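Local coordinates for extracellular fatty acid-binding protein (Gallus gallus, PDB 3SAO) that binds bacterial ferric siderophores and long-chain fatty acids in a lipocalin barrel, and may act in antibacterial defence and as a lysophosphatidic acid sensor, at residues 19-24 with 106-111; 26-31 with 141-146; 32-37 with 50-55; 97-102 with 110-115. All coordinates share one frame; numbering follows the deposited sequence.

Interaction 1 (19-24 with 106-111); sequences SNTDFF and RTLHMM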
loop_
_atom_site.group_PDB
_atom_site.type_symbol
_atom_site.label_atom_id
_atom_site.label_comp_id
_atom_site.label_asym_id
_atom_site.label_seq_id
_atom_site.Cartn_x
_atom_site.Cartn_y
_atom_site.Cartn_z
ATOM N N SER A 19 -5.349 -10.068 -3.324
ATOM C CA SER A 19 -4.569 -10.703 -4.403
ATOM C C SER A 19 -4.944 -12.168 -4.523
ATOM O O SER A 19 -5.515 -12.729 -3.593
ATOM C CB SER A 19 -3.067 -10.585 -4.119
ATOM O OG SER A 19 -2.281 -11.502 -4.872
ATOM N N ASN A 20 -4.576 -12.793 -5.641
ATOM C CA ASN A 20 -4.918 -14.198 -5.882
ATOM C C ASN A 20 -3.709 -15.130 -6.088
ATOM O O ASN A 20 -3.867 -16.250 -6.557
ATOM C CB ASN A 20 -5.897 -14.320 -7.072
ATOM C CG ASN A 20 -5.291 -13.883 -8.404
ATOM O OD1 ASN A 20 -4.226 -13.274 -8.462
ATOM N ND2 ASN A 20 -5.986 -14.213 -9.491
ATOM N N THR A 21 -2.511 -14.704 -5.695
ATOM C CA THR A 21 -1.351 -15.587 -5.791
ATOM C C THR A 21 -1.416 -16.669 -4.711
ATOM O O THR A 21 -1.972 -16.450 -3.632
ATOM C CB THR A 21 -0.009 -14.830 -5.685
ATOM O OG1 THR A 21 0.234 -14.446 -4.327
ATOM C CG2 THR A 21 -0.009 -13.587 -6.591
ATOM N N ASP A 22 -0.894 -17.854 -5.019
ATOM C CA ASP A 22 -0.699 -18.879 -3.994
ATOM C C ASP A 22 0.229 -18.335 -2.902
ATOM O O ASP A 22 0.062 -18.650 -1.723
ATOM C CB ASP A 22 -0.116 -20.165 -4.587
ATOM N N PHE A 23 1.202 -17.520 -3.302
ATOM C CA PHE A 23 2.192 -16.989 -2.362
ATOM C C PHE A 23 1.513 -16.103 -1.332
ATOM O O PHE A 23 1.770 -16.219 -0.126
ATOM C CB PHE A 23 3.279 -16.204 -3.099
ATOM N N PHE A 24 0.656 -15.210 -1.818
ATOM C CA PHE A 24 -0.182 -14.371 -0.953
ATOM C C PHE A 24 -1.173 -15.225 -0.171
ATOM O O PHE A 24 -1.322 -15.070 1.044
ATOM C CB PHE A 24 -0.939 -13.349 -1.803
ATOM C CG PHE A 24 -1.903 -12.496 -1.028
ATOM C CD1 PHE A 24 -3.261 -12.795 -0.999
ATOM C CD2 PHE A 24 -1.458 -11.393 -0.338
ATOM C CE1 PHE A 24 -4.148 -11.984 -0.299
ATOM C CE2 PHE A 24 -2.332 -10.563 0.331
ATOM C CZ PHE A 24 -3.681 -10.858 0.363
ATOM N N ARG A 106 6.792 -11.812 -15.374
ATOM C CA ARG A 106 5.496 -12.093 -14.762
ATOM C C ARG A 106 4.798 -10.821 -14.273
ATOM O O ARG A 106 5.370 -10.059 -13.498
ATOM C CB ARG A 106 5.663 -13.092 -13.608
ATOM C CG ARG A 106 4.343 -13.612 -13.037
ATOM C CD ARG A 106 4.582 -14.641 -11.929
ATOM N NE ARG A 106 3.384 -14.883 -11.125
ATOM C CZ ARG A 106 3.385 -15.437 -9.913
ATOM N NH1 ARG A 106 4.525 -15.822 -9.345
ATOM N NH2 ARG A 106 2.238 -15.604 -9.261
ATOM N N THR A 107 3.575 -10.588 -14.748
ATOM C CA THR A 107 2.736 -9.506 -14.223
ATOM C C THR A 107 1.977 -9.914 -12.947
ATOM O O THR A 107 1.140 -10.825 -12.986
ATOM C CB THR A 107 1.675 -9.059 -15.251
ATOM O OG1 THR A 107 2.306 -8.679 -16.475
ATOM C CG2 THR A 107 0.882 -7.875 -14.709
ATOM N N LEU A 108 2.257 -9.227 -11.836
ATOM C CA LEU A 108 1.578 -9.421 -10.560
ATOM C C LEU A 108 0.649 -8.241 -10.258
ATOM O O LEU A 108 0.960 -7.118 -10.615
ATOM C CB LEU A 108 2.616 -9.563 -9.440
ATOM C CG LEU A 108 3.597 -10.737 -9.492
ATOM C CD1 LEU A 108 4.846 -10.444 -8.668
ATOM C CD2 LEU A 108 2.942 -12.012 -9.003
ATOM N N HIS A 109 -0.507 -8.496 -9.650
ATOM C CA HIS A 109 -1.430 -7.452 -9.293
ATOM C C HIS A 109 -1.735 -7.572 -7.816
ATOM O O HIS A 109 -1.750 -8.678 -7.259
ATOM C CB HIS A 109 -2.750 -7.520 -10.095
ATOM C CG HIS A 109 -2.572 -7.510 -11.586
ATOM N ND1 HIS A 109 -2.360 -6.350 -12.304
ATOM C CD2 HIS A 109 -2.654 -8.508 -12.500
ATOM C CE1 HIS A 109 -2.284 -6.643 -13.594
ATOM N NE2 HIS A 109 -2.476 -7.943 -13.742
ATOM N N MET A 110 -1.957 -6.429 -7.187
ATOM C CA MET A 110 -2.452 -6.397 -5.812
ATOM C C MET A 110 -3.237 -5.126 -5.583
ATOM O O MET A 110 -2.905 -4.081 -6.108
ATOM C CB MET A 110 -1.299 -6.482 -4.817
ATOM C CG MET A 110 -1.771 -6.672 -3.370
ATOM S SD MET A 110 -0.403 -7.001 -2.277
ATOM C CE MET A 110 0.061 -8.675 -2.762
ATOM N N MET A 111 -4.298 -5.224 -4.811
ATOM C CA MET A 111 -4.999 -4.075 -4.324
ATOM C C MET A 111 -4.570 -3.820 -2.908
ATOM O O MET A 111 -4.445 -4.768 -2.109
ATOM C CB MET A 111 -6.493 -4.322 -4.365
ATOM C CG MET A 111 -7.019 -4.364 -5.747
ATOM S SD MET A 111 -8.821 -4.469 -5.802
ATOM C CE MET A 111 -9.390 -3.083 -4.818
#

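Interaction 2 (26-31 with 141-146); sequences AEKGKM and MVAVLP. Unlike the reference sequence in segment 26-31: A26 (reference Arg).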
loop_
_atom_site.group_PDB
_atom_site.type_symbol
_atom_site.label_atom_id
_atom_site.label_comp_id
_atom_site.label_asym_id
_atom_site.label_seq_id
_atom_site.Cartn_x
_atom_site.Cartn_y
_atom_site.Cartn_z
ATOM N N ALA A 26 -0.977 -18.222 0.781
ATOM C CA ALA A 26 -0.336 -19.102 1.756
ATOM C C ALA A 26 0.328 -18.320 2.882
ATOM O O ALA A 26 0.610 -18.867 3.952
ATOM C CB ALA A 26 0.692 -19.992 1.061
ATOM N N GLU A 27 0.581 -17.039 2.637
ATOM C CA GLU A 27 1.308 -16.209 3.585
ATOM C C GLU A 27 0.484 -15.034 4.117
ATOM O O GLU A 27 0.959 -14.305 4.992
ATOM C CB GLU A 27 2.596 -15.693 2.927
ATOM C CG GLU A 27 3.712 -15.379 3.903
ATOM N N LYS A 28 -0.744 -14.851 3.630
ATOM C CA LYS A 28 -1.529 -13.669 4.033
ATOM C C LYS A 28 -1.816 -13.688 5.529
ATOM O O LYS A 28 -1.879 -12.638 6.175
ATOM C CB LYS A 28 -2.835 -13.539 3.230
ATOM C CG LYS A 28 -3.957 -14.490 3.654
ATOM C CD LYS A 28 -5.051 -14.576 2.601
ATOM C CE LYS A 28 -5.933 -13.346 2.543
ATOM N NZ LYS A 28 -6.791 -13.165 3.761
ATOM N N GLY A 29 -1.924 -14.885 6.095
ATOM C CA GLY A 29 -2.131 -15.022 7.534
ATOM C C GLY A 29 -0.959 -14.577 8.396
ATOM O O GLY A 29 -1.113 -14.408 9.601
ATOM N N LYS A 30 0.223 -14.435 7.790
ATOM C CA LYS A 30 1.421 -13.979 8.499
ATOM C C LYS A 30 1.627 -12.472 8.395
ATOM O O LYS A 30 2.436 -11.898 9.129
ATOM C CB LYS A 30 2.657 -14.666 7.927
ATOM N N MET A 31 0.884 -11.832 7.497
ATOM C CA MET A 31 1.170 -10.467 7.106
ATOM C C MET A 31 0.627 -9.485 8.136
ATOM O O MET A 31 -0.372 -9.754 8.819
ATOM C CB MET A 31 0.577 -10.187 5.723
ATOM C CG MET A 31 1.224 -10.995 4.602
ATOM S SD MET A 31 0.614 -10.538 2.945
ATOM C CE MET A 31 1.501 -11.723 1.926
ATOM N N MET A 141 -9.330 -13.985 -0.688
ATOM C CA MET A 141 -8.230 -13.222 -1.287
ATOM C C MET A 141 -8.012 -11.821 -0.670
ATOM O O MET A 141 -7.170 -11.048 -1.141
ATOM C CB MET A 141 -8.473 -13.077 -2.781
ATOM C CG MET A 141 -8.478 -14.402 -3.507
ATOM S SD MET A 141 -9.211 -14.167 -5.112
ATOM C CE MET A 141 -9.459 -15.878 -5.672
ATOM N N VAL A 142 -8.807 -11.488 0.336
ATOM C CA VAL A 142 -8.676 -10.226 1.074
ATOM C C VAL A 142 -8.117 -10.494 2.460
ATOM O O VAL A 142 -8.628 -11.346 3.187
ATOM C CB VAL A 142 -10.040 -9.545 1.191
ATOM C CG1 VAL A 142 -9.996 -8.293 2.067
ATOM C CG2 VAL A 142 -10.611 -9.266 -0.208
ATOM N N ALA A 143 -7.052 -9.767 2.804
ATOM C CA ALA A 143 -6.414 -9.812 4.114
ATOM C C ALA A 143 -6.619 -8.489 4.790
ATOM O O ALA A 143 -6.291 -7.457 4.244
ATOM C CB ALA A 143 -4.927 -10.082 3.983
ATOM N N VAL A 144 -7.215 -8.519 5.974
ATOM C CA VAL A 144 -7.246 -7.355 6.827
ATOM C C VAL A 144 -6.051 -7.542 7.769
ATOM O O VAL A 144 -5.961 -8.548 8.447
ATOM C CB VAL A 144 -8.555 -7.274 7.589
ATOM C CG1 VAL A 144 -8.526 -6.095 8.574
ATOM C CG2 VAL A 144 -9.746 -7.193 6.614
ATOM N N LEU A 145 -5.083 -6.625 7.707
ATOM C CA LEU A 145 -3.782 -6.800 8.348
ATOM C C LEU A 145 -3.807 -6.439 9.840
ATOM O O LEU A 145 -4.140 -5.321 10.161
ATOM C CB LEU A 145 -2.748 -5.926 7.640
ATOM C CG LEU A 145 -2.528 -6.259 6.158
ATOM C CD1 LEU A 145 -1.532 -5.338 5.467
ATOM C CD2 LEU A 145 -2.117 -7.740 6.065
ATOM N N PRO A 146 -3.371 -7.366 10.728
ATOM C CA PRO A 146 -3.212 -7.063 12.148
ATOM C C PRO A 146 -2.203 -5.919 12.362
ATOM O O PRO A 146 -1.255 -5.770 11.576
ATOM C CB PRO A 146 -2.741 -8.411 12.750
ATOM C CG PRO A 146 -3.194 -9.464 11.738
ATOM C CD PRO A 146 -3.035 -8.764 10.426
#

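Interaction 3 (32-37 with 50-55); sequences KMVMAR and YAAPSP. With NKN ((2R)-2-hydroxy-3-(phosphonooxy)propyl tetradecanoate), chain C.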
loop_
_atom_site.group_PDB
_atom_site.type_symbol
_atom_site.label_atom_id
_atom_site.label_comp_id
_atom_site.label_asym_id
_atom_site.label_seq_id
_atom_site.Cartn_x
_atom_site.Cartn_y
_atom_site.Cartn_z
ATOM N N LYS A 32 1.368 -8.406 8.323
ATOM C CA LYS A 32 1.029 -7.366 9.295
ATOM C C LYS A 32 0.898 -6.037 8.574
ATOM O O LYS A 32 1.451 -5.846 7.489
ATOM C CB LYS A 32 2.116 -7.223 10.349
ATOM C CG LYS A 32 2.384 -8.482 11.146
ATOM C CD LYS A 32 1.140 -8.973 11.865
ATOM C CE LYS A 32 1.503 -9.803 13.104
ATOM N NZ LYS A 32 2.426 -10.909 12.780
ATOM N N MET A 33 0.241 -5.104 9.239
ATOM C CA MET A 33 0.086 -3.749 8.766
ATOM C C MET A 33 1.413 -3.062 8.455
ATOM O O MET A 33 2.409 -3.215 9.173
ATOM C CB MET A 33 -0.687 -2.944 9.817
ATOM C CG MET A 33 -1.308 -1.674 9.348
ATOM S SD MET A 33 -2.262 -0.853 10.662
ATOM C CE MET A 33 -3.595 -1.985 10.962
ATOM N N VAL A 34 1.442 -2.410 7.304
ATOM C CA VAL A 34 2.637 -1.700 6.839
ATOM C C VAL A 34 2.500 -0.210 7.124
ATOM O O VAL A 34 1.468 0.392 6.819
ATOM C CB VAL A 34 2.818 -1.928 5.355
ATOM C CG1 VAL A 34 4.065 -1.187 4.826
ATOM C CG2 VAL A 34 2.909 -3.404 5.106
ATOM N N MET A 35 3.524 0.378 7.726
ATOM C CA MET A 35 3.547 1.831 7.898
ATOM C C MET A 35 4.200 2.464 6.663
ATOM O O MET A 35 5.138 1.925 6.063
ATOM C CB MET A 35 4.247 2.259 9.201
ATOM C CG MET A 35 4.073 3.718 9.541
ATOM S SD MET A 35 5.126 4.305 10.883
ATOM C CE MET A 35 4.587 3.208 12.203
ATOM N N ALA A 36 3.613 3.561 6.225
ATOM C CA ALA A 36 4.140 4.280 5.069
ATOM C C ALA A 36 4.260 5.780 5.375
ATOM O O ALA A 36 3.516 6.343 6.191
ATOM C CB ALA A 36 3.280 4.022 3.847
ATOM N N ARG A 37 5.206 6.437 4.731
ATOM C CA ARG A 37 5.172 7.897 4.666
ATOM C C ARG A 37 5.255 8.366 3.229
ATOM O O ARG A 37 6.120 7.921 2.485
ATOM C CB ARG A 37 6.319 8.519 5.475
ATOM C CG ARG A 37 6.205 10.029 5.536
ATOM C CD ARG A 37 7.446 10.670 6.103
ATOM N NE ARG A 37 7.508 10.667 7.565
ATOM C CZ ARG A 37 8.429 10.004 8.272
ATOM N NH1 ARG A 37 9.309 9.211 7.663
ATOM N NH2 ARG A 37 8.477 10.111 9.599
ATOM N N TYR A 50 8.375 2.827 3.304
ATOM C CA TYR A 50 7.585 1.775 3.926
ATOM C C TYR A 50 8.385 1.149 5.073
ATOM O O TYR A 50 9.623 1.154 5.037
ATOM C CB TYR A 50 7.323 0.658 2.926
ATOM C CG TYR A 50 6.701 1.071 1.624
ATOM C CD1 TYR A 50 5.326 1.073 1.471
ATOM C CD2 TYR A 50 7.484 1.381 0.524
ATOM C CE1 TYR A 50 4.731 1.378 0.236
ATOM C CE2 TYR A 50 6.893 1.702 -0.715
ATOM C CZ TYR A 50 5.529 1.675 -0.850
ATOM O OH TYR A 50 4.939 2.016 -2.055
ATOM N N ALA A 51 7.660 0.604 6.038
ATOM C CA ALA A 51 8.186 -0.202 7.125
ATOM C C ALA A 51 7.209 -1.349 7.412
ATOM O O ALA A 51 6.024 -1.143 7.741
ATOM C CB ALA A 51 8.422 0.725 8.386
ATOM N N ALA A 52 7.694 -2.574 7.252
ATOM C CA ALA A 52 6.878 -3.794 7.476
ATOM C C ALA A 52 7.668 -4.890 8.189
ATOM O O ALA A 52 8.801 -5.185 7.809
ATOM C CB ALA A 52 6.369 -4.304 6.157
ATOM N N PRO A 53 7.071 -5.517 9.223
ATOM C CA PRO A 53 7.723 -6.671 9.833
ATOM C C PRO A 53 7.907 -7.820 8.862
ATOM O O PRO A 53 7.198 -7.901 7.843
ATOM C CB PRO A 53 6.756 -7.104 10.951
ATOM C CG PRO A 53 5.624 -6.147 10.934
ATOM C CD PRO A 53 5.685 -5.341 9.695
ATOM N N SER A 54 8.849 -8.699 9.199
ATOM C CA SER A 54 9.039 -9.962 8.470
ATOM C C SER A 54 9.821 -10.927 9.333
ATOM O O SER A 54 10.447 -10.500 10.299
ATOM C CB SER A 54 9.807 -9.679 7.190
ATOM O OG SER A 54 11.210 -9.740 7.450
ATOM N N PRO A 55 9.833 -12.233 8.977
ATOM C CA PRO A 55 10.596 -13.244 9.748
ATOM C C PRO A 55 12.117 -12.989 9.743
ATOM O O PRO A 55 12.867 -13.638 10.474
ATOM C CB PRO A 55 10.300 -14.566 9.009
ATOM C CG PRO A 55 9.176 -14.266 8.043
ATOM C CD PRO A 55 9.168 -12.799 7.788
HETATM O OAA NKN C . 2.953 0.778 -4.222
HETATM O OAB NKN C . 0.724 -0.021 -4.040
HETATM P PAC NKN C . 1.686 0.967 -3.443
HETATM O OAD NKN C . 1.823 0.926 -1.941
HETATM O OAE NKN C . -2.186 7.218 -0.564
HETATM O OAF NKN C . 1.120 2.428 -3.771
HETATM C CAG NKN C . 1.676 3.677 -3.345
HETATM C CAH NKN C . 0.687 4.817 -3.574
HETATM C CAI NKN C . 0.410 5.751 -2.383
HETATM O OAJ NKN C . -1.000 6.031 -2.248
HETATM C CAK NKN C . -1.615 7.229 -1.656
HETATM C CAL NKN C . -1.630 8.513 -2.443
HETATM C CAM NKN C . -3.075 8.928 -2.680
HETATM C CAN NKN C . -3.200 10.010 -3.746
HETATM C CAO NKN C . -1.869 10.289 -4.444
HETATM O OAY NKN C . 1.241 5.615 -4.624
HETATM O O HOH W 1 4.511 -8.209 7.560
#

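Interaction 4 (97-102 with 110-115); sequences IFATRV and MMRLYS. With NKN ((2R)-2-hydroxy-3-(phosphonooxy)propyl tetradecanoate), chain C.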
loop_
_atom_site.group_PDB
_atom_site.type_symbol
_atom_site.label_atom_id
_atom_site.label_comp_id
_atom_site.label_asym_id
_atom_site.label_seq_id
_atom_site.Cartn_x
_atom_site.Cartn_y
_atom_site.Cartn_z
ATOM N N ILE A 97 -5.830 1.565 -3.827
ATOM C CA ILE A 97 -4.760 1.609 -4.820
ATOM C C ILE A 97 -4.704 0.266 -5.500
ATOM O O ILE A 97 -4.718 -0.789 -4.844
ATOM C CB ILE A 97 -3.355 1.830 -4.164
ATOM C CG1 ILE A 97 -3.346 3.093 -3.332
ATOM C CG2 ILE A 97 -2.241 1.868 -5.240
ATOM C CD1 ILE A 97 -3.674 4.294 -4.092
ATOM N N PHE A 98 -4.610 0.273 -6.808
ATOM C CA PHE A 98 -4.426 -0.986 -7.502
ATOM C C PHE A 98 -3.032 -0.947 -8.134
ATOM O O PHE A 98 -2.729 -0.030 -8.891
ATOM C CB PHE A 98 -5.501 -1.175 -8.552
ATOM C CG PHE A 98 -5.395 -2.468 -9.297
ATOM C CD1 PHE A 98 -5.830 -3.657 -8.717
ATOM C CD2 PHE A 98 -4.866 -2.513 -10.565
ATOM C CE1 PHE A 98 -5.726 -4.872 -9.397
ATOM C CE2 PHE A 98 -4.782 -3.724 -11.246
ATOM C CZ PHE A 98 -5.199 -4.899 -10.645
ATOM N N ALA A 99 -2.223 -1.952 -7.823
ATOM C CA ALA A 99 -0.830 -2.038 -8.253
ATOM C C ALA A 99 -0.603 -3.168 -9.235
ATOM O O ALA A 99 -1.103 -4.268 -9.046
ATOM C CB ALA A 99 0.064 -2.234 -7.050
ATOM N N THR A 100 0.175 -2.880 -10.274
ATOM C CA THR A 100 0.585 -3.872 -11.251
ATOM C C THR A 100 2.093 -3.834 -11.423
ATOM O O THR A 100 2.652 -2.766 -11.753
ATOM C CB THR A 100 -0.061 -3.554 -12.605
ATOM O OG1 THR A 100 -1.490 -3.572 -12.457
ATOM C CG2 THR A 100 0.373 -4.559 -13.668
ATOM N N ARG A 101 2.746 -4.974 -11.193
ATOM C CA ARG A 101 4.189 -5.094 -11.223
ATOM C C ARG A 101 4.641 -6.177 -12.188
ATOM O O ARG A 101 4.025 -7.242 -12.277
ATOM C CB ARG A 101 4.698 -5.446 -9.825
ATOM C CG ARG A 101 6.143 -5.194 -9.587
ATOM C CD ARG A 101 6.531 -5.604 -8.167
ATOM N N VAL A 102 5.765 -5.935 -12.850
ATOM C CA VAL A 102 6.358 -6.931 -13.748
ATOM C C VAL A 102 7.661 -7.440 -13.153
ATOM O O VAL A 102 8.599 -6.670 -12.964
ATOM C CB VAL A 102 6.586 -6.354 -15.149
ATOM C CG1 VAL A 102 6.685 -7.474 -16.168
ATOM C CG2 VAL A 102 5.436 -5.446 -15.525
ATOM N N MET A 110 -1.957 -6.429 -7.187
ATOM C CA MET A 110 -2.452 -6.397 -5.812
ATOM C C MET A 110 -3.237 -5.126 -5.583
ATOM O O MET A 110 -2.905 -4.081 -6.108
ATOM C CB MET A 110 -1.299 -6.482 -4.817
ATOM C CG MET A 110 -1.771 -6.672 -3.370
ATOM S SD MET A 110 -0.403 -7.001 -2.277
ATOM C CE MET A 110 0.061 -8.675 -2.762
ATOM N N MET A 111 -4.298 -5.224 -4.811
ATOM C CA MET A 111 -4.999 -4.075 -4.324
ATOM C C MET A 111 -4.570 -3.820 -2.908
ATOM O O MET A 111 -4.445 -4.768 -2.109
ATOM C CB MET A 111 -6.493 -4.322 -4.365
ATOM C CG MET A 111 -7.019 -4.364 -5.747
ATOM S SD MET A 111 -8.821 -4.469 -5.802
ATOM C CE MET A 111 -9.390 -3.083 -4.818
ATOM N N ARG A 112 -4.418 -2.549 -2.574
ATOM C CA ARG A 112 -4.081 -2.142 -1.216
ATOM C C ARG A 112 -5.032 -1.041 -0.672
ATOM O O ARG A 112 -5.487 -0.183 -1.392
ATOM C CB ARG A 112 -2.642 -1.649 -1.163
ATOM C CG ARG A 112 -1.609 -2.615 -1.645
ATOM C CD ARG A 112 -0.213 -2.052 -1.452
ATOM N NE ARG A 112 0.762 -3.125 -1.570
ATOM C CZ ARG A 112 1.286 -3.549 -2.713
ATOM N NH1 ARG A 112 0.984 -2.947 -3.852
ATOM N NH2 ARG A 112 2.109 -4.586 -2.711
ATOM N N LEU A 113 -5.362 -1.098 0.611
ATOM C CA LEU A 113 -6.122 -0.023 1.252
ATOM C C LEU A 113 -5.194 0.745 2.187
ATOM O O LEU A 113 -4.697 0.191 3.177
ATOM C CB LEU A 113 -7.303 -0.595 2.047
ATOM C CG LEU A 113 -8.162 0.347 2.872
ATOM C CD1 LEU A 113 -8.792 1.481 2.009
ATOM C CD2 LEU A 113 -9.244 -0.497 3.609
ATOM N N TYR A 114 -4.968 2.009 1.863
ATOM C CA TYR A 114 -4.300 2.967 2.725
ATOM C C TYR A 114 -5.318 3.607 3.686
ATOM O O TYR A 114 -6.406 4.003 3.270
ATOM C CB TYR A 114 -3.619 4.053 1.880
ATOM C CG TYR A 114 -2.295 3.640 1.286
ATOM C CD1 TYR A 114 -1.109 4.261 1.689
ATOM C CD2 TYR A 114 -2.215 2.667 0.317
ATOM C CE1 TYR A 114 0.117 3.885 1.171
ATOM C CE2 TYR A 114 -0.956 2.274 -0.215
ATOM C CZ TYR A 114 0.188 2.896 0.232
ATOM O OH TYR A 114 1.422 2.534 -0.226
ATOM N N SER A 115 -4.942 3.740 4.961
ATOM C CA SER A 115 -5.738 4.476 5.944
ATOM C C SER A 115 -4.841 5.429 6.778
ATOM O O SER A 115 -3.696 5.078 7.063
ATOM C CB SER A 115 -6.475 3.476 6.828
ATOM O OG SER A 115 -7.241 4.118 7.836
HETATM O OAA NKN C . 2.953 0.778 -4.222
HETATM O OAB NKN C . 0.724 -0.021 -4.040
HETATM P PAC NKN C . 1.686 0.967 -3.443
HETATM O OAD NKN C . 1.823 0.926 -1.941
HETATM O OAE NKN C . -2.186 7.218 -0.564
HETATM O OAF NKN C . 1.120 2.428 -3.771
HETATM C CAG NKN C . 1.676 3.677 -3.345
HETATM C CAH NKN C . 0.687 4.817 -3.574
HETATM C CAI NKN C . 0.410 5.751 -2.383
HETATM O OAJ NKN C . -1.000 6.031 -2.248
HETATM C CAK NKN C . -1.615 7.229 -1.656
HETATM C CAL NKN C . -1.630 8.513 -2.443
HETATM C CAM NKN C . -3.075 8.928 -2.680
HETATM C CAN NKN C . -3.200 10.010 -3.746
HETATM C CAO NKN C . -1.869 10.289 -4.444
HETATM O OAY NKN C . 1.241 5.615 -4.624
#

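Interaction 1 (19-24 with 106-111)
M110 does most of the reaching here. Its CB leaves the strand with CG anti to the backbone N (chi1 -171°), and CG already runs alongside the CB of S19, 4.2 Å away. The chain stays extended to SD and then bends at chi3 (-71°), which drops the methyl into the angle between two residues of the 19-24 segment: CE lies 3.9 Å from S19 CB and equally 3.9 Å from F24 CD2. S19 CB in turn covers one face of the F24 ring, off toward its rim, so serine, ring and methionine methyl form one cluster, with L17 of strand 10-18 touching both M110 and F24. Toward the start of the strand T21 makes the second point of contact. Its CG2 sits 4.1 Å from L108 CD2 and also approaches the R106 guanidinium, one face of which is covered by that same leucine methyl. T21 turns its hydroxyl the other way: OG1 accepts from F24 N at 2.7 Å, an N-cap on helix 22-27. T21 is also a residue that binds enterobactin. With the T21 hydroxyl committed to the helix cap, methyl and other carbon groups carry the contact to strand 106-115, and it holds by apolar packing.

Interaction 2 (26-31 with 141-146)
The flat group that matters is the V142 peptide, and over its face comes the ammonium of K28: NZ donates to V142 O at 2.6 Å, from well above the carbonyl plane (55° out of it) and not along a lone pair. The puckered P146 ring touches through its CD corner, 3.3 Å from M31 O. To get over the strand, K28 starts with CG in the crowded position between its backbone N and carbonyl carbon (chi1 77°), then bends at chi3 and chi4. The hooked chain lies across A143, whose CB is 3.6 Å from K28 NZ and nearly as close to CE, so the alanine methyl packs on the end of the lysine chain, while V142 O takes the ammonium. M31 takes over at the other end, where its CB meets L145 CD2 at 3.7 Å. Beyond CG the M31 chain is extended and leads on to F24 and L17, while a backbone bond from M31 N to K28 O keeps the turn formed by 28-31 compact. Strand 142-144 itself pairs with strand 10-18, and helix 122-133 packs against its V142 and V144 side chains. This is the lipocalin pattern: a short C-terminal strand follows the long helix and joins the first barrel strand, here with segment 26-31 laid against it.

Interaction 3 (32-37 with 50-55)
M35 O is the best-held polar atom, gripped by one N-H and, more weakly, one C-H: A51 N donates to it at 2.8 Å in the carbonyl plane, and Y50 CA makes a CA-H...O contact. The return bond runs from M35 N to A51 O at 2.9 Å, so M35 and A51 form an antiparallel hydrogen-bonded pair; A36 and Y50 follow as the non-hydrogen-bonded pair. V34 splits its branches over the partner strand. With CG1 anti to the backbone N (chi1 180°), that methyl lies near the plane of the Y50 ring at its edge and close to A51 O, while CG2 meets A52 CB at 3.7 Å. Y50 sets CG anti to its carbonyl carbon (chi1 -54°), which sends the ring into the pocket past A36 CB. Its OH is 3.2 Å from phosphate oxygen OAA of the bound lysophospholipid and makes a weak hydrogen bond to OAD, an oxygen lying at the ring edge. Before strand 34-41 begins and after strand 45-52 ends, K32 CB rests on P53 CG at 3.7 Å, and a water accepts from K32 N and donates to P53 O, 2.7 Å away. The pair is one hairpin of the barrel: strand 34-41 also bonds to strand 10-18, strand 45-52 pairs with strand 59-66, where W61 stacks on Y50, and Y114 of strand 106-115 packs against A36 and Y50.

Interaction 4 (97-102 with 110-115)
Two ligand bonds dominate. Y114 OH meets phosphate oxygen OAD of the lysophospholipid at a very short 2.4 Å, and R112 NH1 donates to OAB at 2.9 Å. K82 adds a further bond, so R112 and K82 probably help to stabilise the negative charge of the phosphate. Behind them four backbone bonds zip the strands. I97 and R112 exchange a reciprocal pair, as do A99 and M110; A99 N lies nearly on the axis of the M110 carbonyl, 2.8 Å from M110 O. R112 runs extended from CG to NE, and A99 CB sits at the edge of its guanidinium, 3.4 Å from NH1, with M110 CB over one face. Ester oxygen OAJ of the ligand lies above the centre of the Y114 ring, whose CD2 meets I97 CG1 at 3.8 Å. F98 and M111, the non-hydrogen-bonded pair, turn to the other side of the sheet, where M111 CG comes in the ring plane to F98 CD1 at 3.3 Å. Such a hairpin forms part of the wall of a lipocalin barrel: I97, A99, R112 and Y114 line the calyx, here holding the phosphate of its lipid, while F98 and M111 face away from it, M111 under helix 122-133.

From the N terminus, the chain leaves strand 10-18 and enters 19-24, which interaction 1 later joins to strand 106-115. Segment 26-31 follows, its loop closed later by 141-146, so interactions 1 and 2 cross; they also touch, through S19 N to M141 O and F24 against M31. Interaction 3 is a short hairpin loop nested inside both, and P146 O bonds to M33 N where it meets interaction 2. Interaction 4 follows in series, lies within the loop of interaction 2, and shares M110 and M111 with interaction 1. Interactions 3 and 4 meet where Y50 and Y114 both contact the lipid phosphate. The two hairpins build barrel wall; interactions 1 and 2 fasten helix 22-27 and its flanks to it.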